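Local coordinates for Rho GTPase-activating protein 26 (PDB 1F7C) that acts as a GTPase-activating protein for RhoA and Cdc42, here represented by its all-helical RhoGAP (BH) domain, at residues Q69-I74 against K95-A100; I122-L127 against S135-L140. One frame throughout, in Å; residues are numbered along the deposited sequence.

Interaction 1 (Q69-I74 against K95-A100); sequences QKLLSI and KTITSA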
loop_
_atom_site.group_PDB
_atom_site.type_symbol
_atom_site.label_atom_id
_atom_site.label_comp_id
_atom_site.label_asym_id
_atom_site.label_seq_id
_atom_site.Cartn_x
_atom_site.Cartn_y
_atom_site.Cartn_z
ATOM N N GLN A 69 -9.887 6.237 -14.515
ATOM C CA GLN A 69 -8.946 6.681 -15.544
ATOM C C GLN A 69 -9.004 8.189 -15.752
ATOM O O GLN A 69 -7.980 8.833 -15.989
ATOM C CB GLN A 69 -9.240 5.983 -16.875
ATOM C CG GLN A 69 -9.066 4.474 -16.861
ATOM C CD GLN A 69 -7.685 4.059 -16.403
ATOM O OE1 GLN A 69 -6.691 4.719 -16.714
ATOM N NE2 GLN A 69 -7.611 2.953 -15.671
ATOM N N LYS A 70 -10.207 8.746 -15.663
ATOM C CA LYS A 70 -10.392 10.177 -15.856
ATOM C C LYS A 70 -9.764 10.994 -14.735
ATOM O O LYS A 70 -9.223 12.072 -14.978
ATOM C CB LYS A 70 -11.882 10.509 -15.976
ATOM C CG LYS A 70 -12.141 11.965 -16.326
ATOM C CD LYS A 70 -13.617 12.248 -16.538
ATOM C CE LYS A 70 -13.849 13.724 -16.842
ATOM N NZ LYS A 70 -15.295 14.028 -17.029
ATOM N N LEU A 71 -9.843 10.491 -13.506
ATOM C CA LEU A 71 -9.252 11.194 -12.374
ATOM C C LEU A 71 -7.738 11.095 -12.503
ATOM O O LEU A 71 -7.015 12.068 -12.272
ATOM C CB LEU A 71 -9.713 10.574 -11.047
ATOM C CG LEU A 71 -9.013 11.048 -9.763
ATOM C CD1 LEU A 71 -9.099 12.559 -9.641
ATOM C CD2 LEU A 71 -9.647 10.381 -8.557
ATOM N N LEU A 72 -7.267 9.912 -12.886
ATOM C CA LEU A 72 -5.839 9.681 -13.065
ATOM C C LEU A 72 -5.244 10.672 -14.057
ATOM O O LEU A 72 -4.266 11.357 -13.751
ATOM C CB LEU A 72 -5.588 8.249 -13.544
ATOM C CG LEU A 72 -5.632 7.190 -12.443
ATOM C CD1 LEU A 72 -5.457 5.802 -13.028
ATOM C CD2 LEU A 72 -4.526 7.484 -11.444
ATOM N N SER A 73 -5.846 10.757 -15.240
ATOM C CA SER A 73 -5.368 11.666 -16.279
ATOM C C SER A 73 -5.260 13.099 -15.768
ATOM O O SER A 73 -4.405 13.861 -16.214
ATOM C CB SER A 73 -6.298 11.618 -17.493
ATOM O OG SER A 73 -7.595 12.080 -17.159
ATOM N N ILE A 74 -6.125 13.469 -14.830
ATOM C CA ILE A 74 -6.088 14.815 -14.276
ATOM C C ILE A 74 -4.995 14.934 -13.220
ATOM O O ILE A 74 -4.440 16.014 -13.002
ATOM C CB ILE A 74 -7.435 15.195 -13.632
ATOM C CG1 ILE A 74 -8.541 15.150 -14.684
ATOM C CG2 ILE A 74 -7.346 16.589 -13.015
ATOM C CD1 ILE A 74 -9.907 15.533 -14.151
ATOM N N LYS A 95 -14.806 5.534 -3.758
ATOM C CA LYS A 95 -14.492 4.290 -4.458
ATOM C C LYS A 95 -13.600 4.600 -5.673
ATOM O O LYS A 95 -12.746 3.808 -6.056
ATOM C CB LYS A 95 -15.791 3.615 -4.919
ATOM C CG LYS A 95 -16.635 4.490 -5.855
ATOM C CD LYS A 95 -18.103 4.057 -5.931
ATOM C CE LYS A 95 -18.274 2.631 -6.438
ATOM N NZ LYS A 95 -19.714 2.249 -6.594
ATOM N N THR A 96 -13.812 5.771 -6.262
ATOM C CA THR A 96 -13.056 6.225 -7.424
ATOM C C THR A 96 -11.642 6.636 -7.022
ATOM O O THR A 96 -10.672 6.333 -7.719
ATOM C CB THR A 96 -13.755 7.437 -8.087
ATOM O OG1 THR A 96 -15.044 7.041 -8.569
ATOM C CG2 THR A 96 -12.933 7.972 -9.239
ATOM N N ILE A 97 -11.539 7.334 -5.894
ATOM C CA ILE A 97 -10.263 7.799 -5.380
ATOM C C ILE A 97 -9.369 6.669 -4.858
ATOM O O ILE A 97 -8.143 6.746 -4.982
ATOM C CB ILE A 97 -10.489 8.843 -4.271
ATOM C CG1 ILE A 97 -11.184 10.069 -4.880
ATOM C CG2 ILE A 97 -9.150 9.211 -3.597
ATOM C CD1 ILE A 97 -11.652 11.100 -3.875
ATOM N N THR A 98 -9.964 5.624 -4.281
ATOM C CA THR A 98 -9.162 4.512 -3.771
ATOM C C THR A 98 -8.739 3.616 -4.925
ATOM O O THR A 98 -7.680 2.989 -4.882
ATOM C CB THR A 98 -9.919 3.642 -2.729
ATOM O OG1 THR A 98 -11.078 3.060 -3.330
ATOM C CG2 THR A 98 -10.335 4.486 -1.533
ATOM N N SER A 99 -9.576 3.549 -5.956
ATOM C CA SER A 99 -9.250 2.741 -7.120
ATOM C C SER A 99 -8.130 3.413 -7.907
ATOM O O SER A 99 -7.266 2.741 -8.465
ATOM C CB SER A 99 -10.485 2.535 -7.997
ATOM O OG SER A 99 -11.297 1.497 -7.467
ATOM N N ALA A 100 -8.134 4.744 -7.924
ATOM C CA ALA A 100 -7.105 5.486 -8.625
ATOM C C ALA A 100 -5.763 5.158 -7.996
ATOM O O ALA A 100 -4.776 4.914 -8.696
ATOM C CB ALA A 100 -7.372 6.977 -8.532
#

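Interaction 2 (I122-L127 against S135-L140); sequences IKAAKL and SEIHSL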
loop_
_atom_site.group_PDB
_atom_site.type_symbol
_atom_site.label_atom_id
_atom_site.label_comp_id
_atom_site.label_asym_id
_atom_site.label_seq_id
_atom_site.Cartn_x
_atom_site.Cartn_y
_atom_site.Cartn_z
ATOM N N ILE A 122 9.462 -12.483 1.388
ATOM C CA ILE A 122 8.654 -13.680 1.569
ATOM C C ILE A 122 9.315 -14.605 2.578
ATOM O O ILE A 122 8.655 -15.140 3.472
ATOM C CB ILE A 122 8.471 -14.442 0.225
ATOM C CG1 ILE A 122 7.550 -13.649 -0.702
ATOM C CG2 ILE A 122 7.909 -15.837 0.475
ATOM C CD1 ILE A 122 6.198 -13.344 -0.104
ATOM N N LYS A 123 10.625 -14.786 2.438
ATOM C CA LYS A 123 11.366 -15.661 3.333
ATOM C C LYS A 123 11.302 -15.187 4.782
ATOM O O LYS A 123 11.238 -16.002 5.710
ATOM C CB LYS A 123 12.818 -15.769 2.874
ATOM N N ALA A 124 11.319 -13.872 4.977
ATOM C CA ALA A 124 11.266 -13.303 6.319
ATOM C C ALA A 124 9.900 -13.516 6.966
ATOM O O ALA A 124 9.811 -13.802 8.156
ATOM C CB ALA A 124 11.601 -11.816 6.269
ATOM N N ALA A 125 8.839 -13.382 6.177
ATOM C CA ALA A 125 7.479 -13.559 6.682
ATOM C C ALA A 125 7.210 -15.001 7.106
ATOM O O ALA A 125 6.223 -15.279 7.787
ATOM C CB ALA A 125 6.471 -13.132 5.616
ATOM N N LYS A 126 8.089 -15.912 6.698
ATOM C CA LYS A 126 7.951 -17.328 7.025
ATOM C C LYS A 126 8.573 -17.733 8.361
ATOM O O LYS A 126 8.249 -18.790 8.901
ATOM C CB LYS A 126 8.572 -18.184 5.924
ATOM C CG LYS A 126 7.742 -18.341 4.673
ATOM C CD LYS A 126 8.549 -19.124 3.667
ATOM C CE LYS A 126 7.726 -19.588 2.490
ATOM N NZ LYS A 126 8.574 -20.426 1.602
ATOM N N LEU A 127 9.476 -16.911 8.884
ATOM C CA LEU A 127 10.124 -17.214 10.153
ATOM C C LEU A 127 9.108 -17.665 11.196
ATOM O O LEU A 127 8.018 -17.099 11.306
ATOM C CB LEU A 127 10.899 -15.992 10.642
ATOM C CG LEU A 127 12.244 -15.807 9.932
ATOM C CD1 LEU A 127 12.762 -14.390 10.093
ATOM C CD2 LEU A 127 13.226 -16.809 10.503
ATOM N N SER A 135 12.052 -8.068 12.610
ATOM C CA SER A 135 13.449 -7.641 12.509
ATOM C C SER A 135 13.983 -7.721 11.085
ATOM O O SER A 135 14.552 -6.760 10.578
ATOM C CB SER A 135 14.324 -8.505 13.414
ATOM O OG SER A 135 13.653 -8.783 14.624
ATOM N N GLU A 136 13.811 -8.879 10.451
ATOM C CA GLU A 136 14.276 -9.080 9.076
ATOM C C GLU A 136 13.601 -8.137 8.094
ATOM O O GLU A 136 14.256 -7.560 7.228
ATOM C CB GLU A 136 14.037 -10.528 8.628
ATOM C CG GLU A 136 15.196 -11.460 8.949
ATOM C CD GLU A 136 16.472 -11.092 8.195
ATOM O OE1 GLU A 136 17.538 -11.655 8.529
ATOM O OE2 GLU A 136 16.412 -10.251 7.266
ATOM N N ILE A 137 12.290 -7.987 8.232
ATOM C CA ILE A 137 11.535 -7.111 7.359
ATOM C C ILE A 137 11.966 -5.674 7.620
ATOM O O ILE A 137 12.119 -4.884 6.688
ATOM C CB ILE A 137 10.016 -7.307 7.590
ATOM C CG1 ILE A 137 9.614 -8.676 7.026
ATOM C CG2 ILE A 137 9.217 -6.184 6.928
ATOM C CD1 ILE A 137 8.183 -9.087 7.258
ATOM N N HIS A 138 12.185 -5.346 8.890
ATOM C CA HIS A 138 12.618 -4.006 9.267
ATOM C C HIS A 138 13.927 -3.683 8.542
ATOM O O HIS A 138 14.060 -2.642 7.903
ATOM C CB HIS A 138 12.831 -3.920 10.781
ATOM C CG HIS A 138 13.213 -2.555 11.265
ATOM N ND1 HIS A 138 13.612 -2.310 12.559
ATOM C CD2 HIS A 138 13.239 -1.357 10.632
ATOM C CE1 HIS A 138 13.868 -1.021 12.705
ATOM N NE2 HIS A 138 13.648 -0.421 11.549
ATOM N N SER A 139 14.890 -4.589 8.657
ATOM C CA SER A 139 16.179 -4.431 8.004
ATOM C C SER A 139 16.038 -4.356 6.479
ATOM O O SER A 139 16.728 -3.576 5.814
ATOM C CB SER A 139 17.087 -5.600 8.369
ATOM O OG SER A 139 18.229 -5.592 7.538
ATOM N N LEU A 140 15.145 -5.169 5.924
ATOM C CA LEU A 140 14.923 -5.170 4.480
ATOM C C LEU A 140 14.331 -3.854 3.985
ATOM O O LEU A 140 14.639 -3.408 2.883
ATOM C CB LEU A 140 14.005 -6.331 4.077
ATOM C CG LEU A 140 14.659 -7.718 4.110
ATOM C CD1 LEU A 140 13.604 -8.792 3.884
ATOM C CD2 LEU A 140 15.739 -7.805 3.036
#

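Interaction 1 (Q69-I74 against K95-A100)
Leu-71 and Leu-72 of helix 65-76 touch Ala-100 of helix 94-106 where the axes of the two short segments approach to 9.4 Å and cross at -63°, with the CA atoms of Leu-72 and Ala-100 6.2 Å apart. This is helix-on-helix packing inside the all-helical RhoGAP domain, made by apolar side chains with no hydrogen bond between the segments. One methyl of Leu-71, CD2, makes three of the contacts. CG of Leu-71 stands anti to the backbone N (chi1 171°), and from there CD2 touches Thr-96 and Ile-97, neighbours in sequence, and Ala-100 about a turn further on: CD2 lies 4.0 Å from Ile-97 CG1, 4.1 Å from Thr-96 CG2 and 4.1 Å from Ala-100 CB. Thr-96 meets this leucine with its methyl, CG2 being the branch anti to its backbone N. Ile-97 points its CB away from helix 65-76 and is met at CG1; its side chain also touches Cys-44 and Ala-47 of helix 35-51. Trp-92, in the loop leading into helix 94-106, also touches Leu-71. Ala-100 points its CB toward helix 65-76, consistent with the close approach of the CA atoms. Leu-72 completes the contact with CD2, which sits 4.1 Å from Ala-100 CB and 3.8 Å from Ala-100 O, a carbonyl also hydrogen-bonded to Thr-103 OG1.

Interaction 2 (I122-L127 against S135-L140)
Ala-124 points its CB toward the face of helix 130-141 formed by Glu-136, Ile-137 and Leu-140. The methyl touches at the root of Glu-136, CB to CB at 3.6 Å, and lies 3.8 Å from Ile-137 CG1; Leu-140 CD1, one turn further on, is looser at 4.3 Å from the same methyl. At this contact the CA atoms of Ala-124 and Glu-136 are 5.9 Å apart. Ile-137 directs its CB past the facing segment, but CG1 lies anti to its own carbonyl carbon (chi1 -71°) and carries the chain back toward Ala-124. Its terminal CD1 reaches the backbone N of Ala-125 at 4.5 Å. The packing joins the last turn of helix 115-125 to helix 130-141, two consecutive helices of the all-helical RhoGAP domain, joined by a short connection. Helix 198-210 adds a third wall: Val-204 meets Ala-125 and Ile-207 meets Ile-137. Near the end of the first helix, Leu-127 approaches Glu-136 with the two side chains at about a right angle. Its CD1 methyl rests 4.0 Å from Glu-136 CG, so the aliphatic part of the glutamate does the touching while the chain, bent at chi2 (-64°), leads its carboxylate end away. Glu-136 is exposed, and this corner is the outer margin of the contact. Leu-127 also packs against Ser-132 and Arg-133, in the turn of helix 130-141 just before Glu-136.

Overall arrangement
From the N-terminal side, helix 35-51 is followed by helix 65-76, and interaction 1 brings that helix against helix 94-106, closing a mostly non-helical connection of 20 residues, part of which (79-84) is not modelled. The chain then runs into helix 115-125. Interaction 2 packs the end of this helix on helix 130-141, with only seven residues between the segments, five of them already helical. The contacts are in series, neither nested nor crossed, and lie on opposite sides of the chain's centre. The centres of interactions 1 and 2 are about 33 Å apart, and their nearest atoms about 22 Å. Interaction 1 adjoins helix 35-51, interaction 2 helix 198-210. Both lie away from Arg-60, the predicted arginine finger.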